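Local coordinates for catabolite control protein A (Lactococcus lactis, PDB 2O20), which probably acts as a global DNA-binding transcription regulator that mediates carbon catabolite repression and activation, matching gene expression to the available carbon source, at residues Pro158-Asp163 and Ala299-Leu304; Lys174-Gly179 and Leu207-Glu212. The protein carries 1 engineered substitution. All coordinates share one frame; numbering follows the deposited sequence.

From the N-terminal side, the chain first meets Pro158-Asp163, whose strand 159-161 belongs to the six-stranded parallel sheet, and passes directly into helix 164-177 of the second lobe. Contact 2 closes the short inner loop: Lys174-Gly179 meets Leu207-Glu212 after 27 intervening residues that carry strand 183-186 and most of helix 193-208. The chain then completes the four-stranded sheet before helix 294-309 returns to the first lobe, where Ala299-Leu304 packs on strand 159-161. Contact 1 thus closes a loop of 135 residues, with contact 2 nested inside it. Contact 1 packs on the six-stranded sheet and contact 2 beside the four-stranded one, hence in separate lobes; with nearest atoms about 13 Å apart, they do not touch.

Contact 1 (Pro158-Asp163 and Ala299-Leu304); sequences PSVNID and AVAMRL
Val160 points at the helix and touches Val300 and Ala301, one methyl to each. CG1, placed anti to the backbone N (chi1 -171°), meets Val300 CG1 at 3.9 Å, the two valines crossing at a slant. CG2 turns instead to the helix backbone, lying 3.8 Å from Ala301 CA and 3.9 Å from Ala301 CB. Two residues earlier, Pro158 presents the CB corner of its ring to Leu304, whose CD2 approaches to 3.9 Å. Val300 and Leu304 are one turn apart on the helix, joined by the backbone bond from Leu304 N to Val300 O (3.1 Å), so one side of helix 294-309 faces the side of the sheet from which Pro158 and Val160 project.

Around this first shell, Leu297 also touches Val160, Leu308 touches Pro158, and Val146 and Val148 of strand 145-148 meet Ala301. The strand is fixed by backbone bonds, Val160 to Leu147 and Gly149 on one neighbour, Ser159 to Leu319 on the other. This is the helix-on-sheet packing of a periplasmic-binding-protein-like lobe. With 189 Å² buried and no hydrogen bond across, the join rests on dispersion and the exclusion of water, and on the fit of aliphatic carbons.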
ATOM      1  N   PRO D 158      -6.963 -15.494 -21.609  1.00 25.87           N
ATOM      2  CA  PRO D 158      -7.815 -15.446 -20.406  1.00 25.06           C
ATOM      3  C   PRO D 158      -7.659 -14.168 -19.565  1.00 23.69           C
ATOM      4  O   PRO D 158      -6.554 -13.639 -19.431  1.00 23.40           O
ATOM      5  CB  PRO D 158      -7.398 -16.705 -19.640  1.00 24.85           C
ATOM      6  CG  PRO D 158      -6.926 -17.639 -20.713  1.00 24.90           C
ATOM      7  CD  PRO D 158      -6.212 -16.761 -21.687  1.00 25.90           C
ATOM      8  N   SER D 159      -8.763 -13.687 -18.998  1.00 22.91           N
ATOM      9  CA  SER D 159      -8.753 -12.459 -18.187  1.00 22.01           C
ATOM     10  C   SER D 159      -9.868 -12.432 -17.134  1.00 21.54           C
ATOM     11  O   SER D 159     -10.889 -13.094 -17.277  1.00 21.51           O
ATOM     12  CB  SER D 159      -8.831 -11.210 -19.080  1.00 21.97           C
ATOM     13  OG  SER D 159     -10.144 -10.943 -19.549  1.00 21.74           O
ATOM     14  N   VAL D 160      -9.615 -11.711 -16.057  1.00 21.23           N
ATOM     15  CA  VAL D 160     -10.592 -11.475 -14.997  1.00 20.85           C
ATOM     16  C   VAL D 160     -10.647  -9.965 -14.697  1.00 20.57           C
ATOM     17  O   VAL D 160      -9.621  -9.347 -14.377  1.00 19.37           O
ATOM     18  CB  VAL D 160     -10.252 -12.260 -13.729  1.00 21.02           C
ATOM     19  CG1 VAL D 160     -11.421 -12.160 -12.694  1.00 21.84           C
ATOM     20  CG2 VAL D 160      -9.967 -13.703 -14.079  1.00 22.00           C
ATOM     21  N   ASN D 161     -11.861  -9.403 -14.761  1.00 19.85           N
ATOM     22  CA  ASN D 161     -12.083  -7.968 -14.675  1.00 19.33           C
ATOM     23  C   ASN D 161     -13.471  -7.705 -14.090  1.00 18.47           C
ATOM     24  O   ASN D 161     -14.275  -8.633 -13.985  1.00 19.25           O
ATOM     25  CB  ASN D 161     -12.000  -7.312 -16.078  1.00 18.54           C
ATOM     26  CG  ASN D 161     -10.608  -7.320 -16.667  1.00 19.47           C
ATOM     27  OD1 ASN D 161      -9.781  -6.427 -16.408  1.00 18.98           O
ATOM     28  ND2 ASN D 161     -10.338  -8.309 -17.495  1.00 18.61           N
ATOM     29  N   ILE D 162     -13.743  -6.449 -13.727  1.00 17.43           N
ATOM     30  CA  ILE D 162     -15.126  -5.939 -13.603  1.00 17.22           C
ATOM     31  C   ILE D 162     -15.618  -5.465 -14.971  1.00 17.68           C
ATOM     32  O   ILE D 162     -14.859  -5.492 -15.948  1.00 18.49           O
ATOM     33  CB  ILE D 162     -15.319  -4.834 -12.479  1.00 16.60           C
ATOM     34  CG1 ILE D 162     -14.633  -3.504 -12.811  1.00 18.01           C
ATOM     35  CG2 ILE D 162     -14.909  -5.370 -11.112  1.00 15.95           C
ATOM     36  CD1 ILE D 162     -15.335  -2.302 -12.230  1.00 17.82           C
ATOM     37  N   ASP D 163     -16.899  -5.095 -15.046  1.00 18.97           N
ATOM     38  CA  ASP D 163     -17.526  -4.481 -16.221  1.00 18.78           C
ATOM     39  C   ASP D 163     -17.238  -2.959 -16.141  1.00 18.79           C
ATOM     40  O   ASP D 163     -17.941  -2.208 -15.479  1.00 18.02           O
ATOM     41  CB  ASP D 163     -19.042  -4.810 -16.252  1.00 18.60           C
ATOM     42  CG  ASP D 163     -19.749  -4.248 -17.467  1.00 20.47           C
ATOM     43  OD1 ASP D 163     -19.167  -3.410 -18.168  1.00 23.06           O
ATOM     44  OD2 ASP D 163     -20.906  -4.657 -17.745  1.00 22.83           O
ATOM     45  N   ALA D 299      -8.019 -14.350  -6.701  1.00 19.38           N
ATOM     46  CA  ALA D 299      -8.407 -15.732  -6.398  1.00 19.53           C
ATOM     47  C   ALA D 299      -9.038 -16.403  -7.615  1.00 19.77           C
ATOM     48  O   ALA D 299      -8.686 -17.540  -7.975  1.00 20.19           O
ATOM     49  CB  ALA D 299      -9.344 -15.777  -5.204  1.00 19.07           C
ATOM     50  N   VAL D 300      -9.960 -15.698  -8.267  1.00 19.91           N
ATOM     51  CA  VAL D 300     -10.657 -16.231  -9.442  1.00 19.53           C
ATOM     52  C   VAL D 300      -9.660 -16.484 -10.568  1.00 19.37           C
ATOM     53  O   VAL D 300      -9.732 -17.517 -11.237  1.00 18.92           O
ATOM     54  CB  VAL D 300     -11.854 -15.306  -9.883  1.00 19.85           C
ATOM     55  CG1 VAL D 300     -12.376 -15.686 -11.242  1.00 20.93           C
ATOM     56  CG2 VAL D 300     -12.974 -15.392  -8.854  1.00 20.29           C
ATOM     57  N   ALA D 301      -8.718 -15.552 -10.754  1.00 19.42           N
ATOM     58  CA  ALA D 301      -7.677 -15.700 -11.761  1.00 19.29           C
ATOM     59  C   ALA D 301      -6.789 -16.900 -11.486  1.00 19.74           C
ATOM     60  O   ALA D 301      -6.419 -17.647 -12.408  1.00 19.82           O
ATOM     61  CB  ALA D 301      -6.829 -14.457 -11.817  1.00 20.58           C
ATOM     62  N   MET D 302      -6.409 -17.086 -10.224  1.00 19.66           N
ATOM     63  CA  MET D 302      -5.494 -18.187  -9.891  1.00 20.07           C
ATOM     64  C   MET D 302      -6.214 -19.568 -10.012  1.00 20.81           C
ATOM     65  O   MET D 302      -5.606 -20.574 -10.418  1.00 20.43           O
ATOM     66  CB  MET D 302      -4.853 -17.950  -8.512  1.00 19.97           C
ATOM     67  CG  MET D 302      -3.722 -18.892  -8.185  1.00 19.99           C
ATOM     68  SD  MET D 302      -2.285 -18.848  -9.303  1.00 22.22           S
ATOM     69  CE  MET D 302      -2.240 -20.560  -9.827  1.00 21.66           C
ATOM     70  N   ARG D 303      -7.512 -19.594  -9.718  1.00 21.69           N
ATOM     71  CA  ARG D 303      -8.341 -20.798  -9.925  1.00 21.80           C
ATOM     72  C   ARG D 303      -8.365 -21.205 -11.397  1.00 22.08           C
ATOM     73  O   ARG D 303      -8.252 -22.400 -11.728  1.00 20.69           O
ATOM     74  CB  ARG D 303      -9.771 -20.580  -9.411  1.00 22.49           C
ATOM     75  CG  ARG D 303      -9.903 -20.737  -7.921  1.00 25.04           C
ATOM     76  CD  ARG D 303     -11.329 -20.541  -7.449  1.00 27.89           C
ATOM     77  NE  ARG D 303     -11.349 -20.318  -6.005  1.00 28.63           N
ATOM     78  CZ  ARG D 303     -11.914 -19.287  -5.387  1.00 31.80           C
ATOM     79  NH1 ARG D 303     -12.571 -18.341  -6.071  1.00 33.58           N
ATOM     80  NH2 ARG D 303     -11.840 -19.218  -4.057  1.00 31.45           N
ATOM     81  N   LEU D 304      -8.509 -20.205 -12.275  1.00 21.23           N
ATOM     82  CA  LEU D 304      -8.539 -20.427 -13.704  1.00 21.97           C
ATOM     83  C   LEU D 304      -7.158 -20.932 -14.153  1.00 21.06           C
ATOM     84  O   LEU D 304      -7.047 -21.954 -14.832  1.00 20.05           O
ATOM     85  CB  LEU D 304      -8.945 -19.132 -14.439  1.00 22.46           C
ATOM     86  CG  LEU D 304      -8.998 -19.134 -15.975  1.00 24.22           C
ATOM     87  CD1 LEU D 304      -9.870 -20.215 -16.451  1.00 27.82           C
ATOM     88  CD2 LEU D 304      -9.506 -17.814 -16.516  1.00 24.78           C
TER

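Contact 2 (Lys174-Gly179 and Leu207-Glu212)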
ATOM      1  N   LYS D 174     -24.483   9.072 -11.496  1.00 20.80           N
ATOM      2  CA  LYS D 174     -24.560   9.549 -10.133  1.00 20.50           C
ATOM      3  C   LYS D 174     -24.230  11.050 -10.029  1.00 19.86           C
ATOM      4  O   LYS D 174     -24.871  11.789  -9.286  1.00 20.41           O
ATOM      5  CB  LYS D 174     -23.603   8.727  -9.260  1.00 20.93           C
ATOM      6  CG  LYS D 174     -23.635   9.087  -7.804  1.00 22.57           C
ATOM      7  CD  LYS D 174     -22.946   8.033  -6.949  1.00 23.44           C
ATOM      8  CE  LYS D 174     -22.750   8.528  -5.560  1.00 24.09           C
ATOM      9  NZ  LYS D 174     -24.036   8.599  -4.821  1.00 24.63           N
ATOM     10  N   LEU D 175     -23.231  11.497 -10.775  1.00 19.78           N
ATOM     11  CA  LEU D 175     -22.844  12.919 -10.762  1.00 19.34           C
ATOM     12  C   LEU D 175     -23.883  13.764 -11.545  1.00 20.41           C
ATOM     13  O   LEU D 175     -24.164  14.917 -11.197  1.00 21.54           O
ATOM     14  CB  LEU D 175     -21.449  13.096 -11.358  1.00 19.48           C
ATOM     15  CG  LEU D 175     -20.320  12.433 -10.557  1.00 18.96           C
ATOM     16  CD1 LEU D 175     -19.005  12.426 -11.311  1.00 19.15           C
ATOM     17  CD2 LEU D 175     -20.158  13.094  -9.205  1.00 20.39           C
ATOM     18  N   ILE D 176     -24.436  13.193 -12.601  1.00 21.07           N
ATOM     19  CA  ILE D 176     -25.543  13.856 -13.337  1.00 21.26           C
ATOM     20  C   ILE D 176     -26.714  14.070 -12.387  1.00 21.41           C
ATOM     21  O   ILE D 176     -27.293  15.143 -12.335  1.00 20.40           O
ATOM     22  CB  ILE D 176     -25.977  13.035 -14.572  1.00 21.79           C
ATOM     23  CG1 ILE D 176     -24.901  13.160 -15.648  1.00 21.52           C
ATOM     24  CG2 ILE D 176     -27.352  13.538 -15.156  1.00 22.90           C
ATOM     25  CD1 ILE D 176     -25.002  12.176 -16.729  1.00 20.00           C
ATOM     26  N   ASP D 177     -27.037  13.048 -11.605  1.00 22.05           N
ATOM     27  CA  ASP D 177     -28.202  13.107 -10.740  1.00 22.87           C
ATOM     28  C   ASP D 177     -28.063  14.063  -9.557  1.00 22.92           C
ATOM     29  O   ASP D 177     -29.084  14.468  -8.998  1.00 23.69           O
ATOM     30  CB  ASP D 177     -28.631  11.696 -10.305  1.00 22.83           C
ATOM     31  CG  ASP D 177     -29.202  10.858 -11.475  1.00 25.36           C
ATOM     32  OD1 ASP D 177     -29.494  11.415 -12.558  1.00 29.29           O
ATOM     33  OD2 ASP D 177     -29.358   9.633 -11.310  1.00 29.49           O
ATOM     34  N   SER D 178     -26.832  14.446  -9.191  1.00 23.04           N
ATOM     35  CA  SER D 178     -26.602  15.489  -8.197  1.00 22.97           C
ATOM     36  C   SER D 178     -26.423  16.882  -8.833  1.00 23.47           C
ATOM     37  O   SER D 178     -26.003  17.828  -8.168  1.00 23.39           O
ATOM     38  CB  SER D 178     -25.422  15.121  -7.264  1.00 22.32           C
ATOM     39  OG  SER D 178     -24.221  14.863  -7.997  1.00 22.03           O
ATOM     40  N   GLY D 179     -26.773  17.012 -10.120  1.00 23.73           N
ATOM     41  CA  GLY D 179     -26.813  18.307 -10.787  1.00 23.41           C
ATOM     42  C   GLY D 179     -25.578  18.750 -11.547  1.00 23.51           C
ATOM     43  O   GLY D 179     -25.525  19.886 -12.024  1.00 23.25           O
ATOM     44  N   LEU D 207     -25.112  11.442 -22.963  1.00 22.86           N
ATOM     45  CA  LEU D 207     -26.161  11.357 -24.001  1.00 24.74           C
ATOM     46  C   LEU D 207     -27.601  11.256 -23.487  1.00 24.10           C
ATOM     47  O   LEU D 207     -28.516  11.916 -24.004  1.00 24.47           O
ATOM     48  CB  LEU D 207     -25.892  10.134 -24.844  1.00 25.74           C
ATOM     49  CG  LEU D 207     -25.173  10.353 -26.158  1.00 29.37           C
ATOM     50  CD1 LEU D 207     -24.500   9.059 -26.640  1.00 32.03           C
ATOM     51  CD2 LEU D 207     -26.217  10.763 -27.142  1.00 32.16           C
ATOM     52  N   GLU D 208     -27.809  10.406 -22.494  1.00 24.21           N
ATOM     53  CA  GLU D 208     -29.143  10.200 -21.941  1.00 24.46           C
ATOM     54  C   GLU D 208     -29.637  11.404 -21.153  1.00 25.36           C
ATOM     55  O   GLU D 208     -30.848  11.603 -21.037  1.00 25.63           O
ATOM     56  CB  GLU D 208     -29.190   8.955 -21.080  1.00 23.99           C
ATOM     57  CG  GLU D 208     -29.066   7.644 -21.845  1.00 24.42           C
ATOM     58  CD  GLU D 208     -28.930   6.460 -20.893  1.00 27.57           C
ATOM     59  OE1 GLU D 208     -28.982   6.709 -19.670  1.00 31.72           O
ATOM     60  OE2 GLU D 208     -28.750   5.311 -21.351  1.00 26.78           O
ATOM     61  N   ALA D 209     -28.703  12.218 -20.648  1.00 25.19           N
ATOM     62  CA  ALA D 209     -29.015  13.470 -19.962  1.00 25.86           C
ATOM     63  C   ALA D 209     -28.966  14.714 -20.868  1.00 25.72           C
ATOM     64  O   ALA D 209     -29.031  15.819 -20.364  1.00 26.65           O
ATOM     65  CB  ALA D 209     -28.038  13.653 -18.762  1.00 25.79           C
ATOM     66  N   ASN D 210     -28.814  14.535 -22.182  1.00 26.24           N
ATOM     67  CA  ASN D 210     -28.695  15.645 -23.144  1.00 26.58           C
ATOM     68  C   ASN D 210     -27.502  16.579 -22.823  1.00 26.66           C
ATOM     69  O   ASN D 210     -27.571  17.800 -22.975  1.00 26.63           O
ATOM     70  CB  ASN D 210     -30.016  16.426 -23.285  0.50 26.67           C
ATOM     71  CG  ASN D 210     -31.134  15.585 -23.878  0.50 26.79           C
ATOM     72  OD1 ASN D 210     -31.392  14.475 -23.430  0.50 25.82           O
ATOM     73  ND2 ASN D 210     -31.817  16.127 -24.881  0.50 29.27           N
ATOM     74  N   ILE D 211     -26.388  15.982 -22.400  1.00 25.42           N
ATOM     75  CA  ILE D 211     -25.140  16.722 -22.208  1.00 25.42           C
ATOM     76  C   ILE D 211     -24.199  16.424 -23.365  1.00 25.33           C
ATOM     77  O   ILE D 211     -23.937  15.280 -23.645  1.00 27.05           O
ATOM     78  CB  ILE D 211     -24.440  16.327 -20.894  1.00 25.07           C
ATOM     79  CG1 ILE D 211     -25.333  16.673 -19.703  1.00 24.82           C
ATOM     80  CG2 ILE D 211     -23.044  17.014 -20.809  1.00 24.40           C
ATOM     81  CD1 ILE D 211     -25.027  15.910 -18.488  1.00 26.71           C
ATOM     82  N   GLU D 212     -23.684  17.448 -24.022  1.00 25.91           N
ATOM     83  CA  GLU D 212     -22.710  17.256 -25.106  1.00 26.79           C
ATOM     84  C   GLU D 212     -21.375  16.763 -24.579  1.00 27.12           C
ATOM     85  O   GLU D 212     -20.892  17.248 -23.548  1.00 27.04           O
ATOM     86  CB  GLU D 212     -22.511  18.544 -25.918  0.50 26.97           C
ATOM     87  CG  GLU D 212     -23.805  19.123 -26.477  0.50 29.12           C
ATOM     88  CD  GLU D 212     -23.588  20.104 -27.617  0.50 30.32           C
ATOM     89  OE1 GLU D 212     -24.343  20.021 -28.612  0.50 32.65           O
ATOM     90  OE2 GLU D 212     -22.676  20.957 -27.523  0.50 31.51           O
TER
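No ring, amide or carboxylate takes a face or an edge in the meeting of Ile176 with Ala209 and Ile211: every touching atom is an aliphatic carbon, so the geometry is one of methyls and branches. The motif is a pair of neighbouring helix ends, each finished by a Schellman motif, in the α/β lobe built on the four-stranded parallel sheet.

Ile176 supplies all the contacts from its side. Its CG2, anti to the backbone N, lies 3.7 Å from Ala209 CB, and its CD1 reaches the same methyl at 3.9 Å, so two methyls of the isoleucine rest against the same side of the Ala209 methyl. The other partner comes end-on: Ile176 and Ile211 meet tip to tip, CD1 to CD1 at 4.1 Å, and Ile211 CD1 also touches Ile176 CG1 at 4.0 Å. The buried surface, 102 Å², is modest, and the three residues are partly exposed, which places the contact at the margin of the lobe. Ile176 also reaches inward to Ile183 of strand 183-186.

What positions Ala209 and Ile211 is the end of helix 193-208. Ala209 is the first residue to leave helical angles, and Asn210, at phi 58°, turns the chain so that Ile211 comes back toward Ile176; Ile211 N returns to Leu206 O, and Asn210 N bonds to Leu207 O at 3.2 Å. Just before Ala209, Glu208 OE1 is hydrogen-bonded to Tyr169 OH of helix 164-177. That helix closes in the same manner at Gly179 (phi 94°): Asn180 N returns to Leu175 O, and Gly179 N bonds to Ile176 O at 2.9 Å.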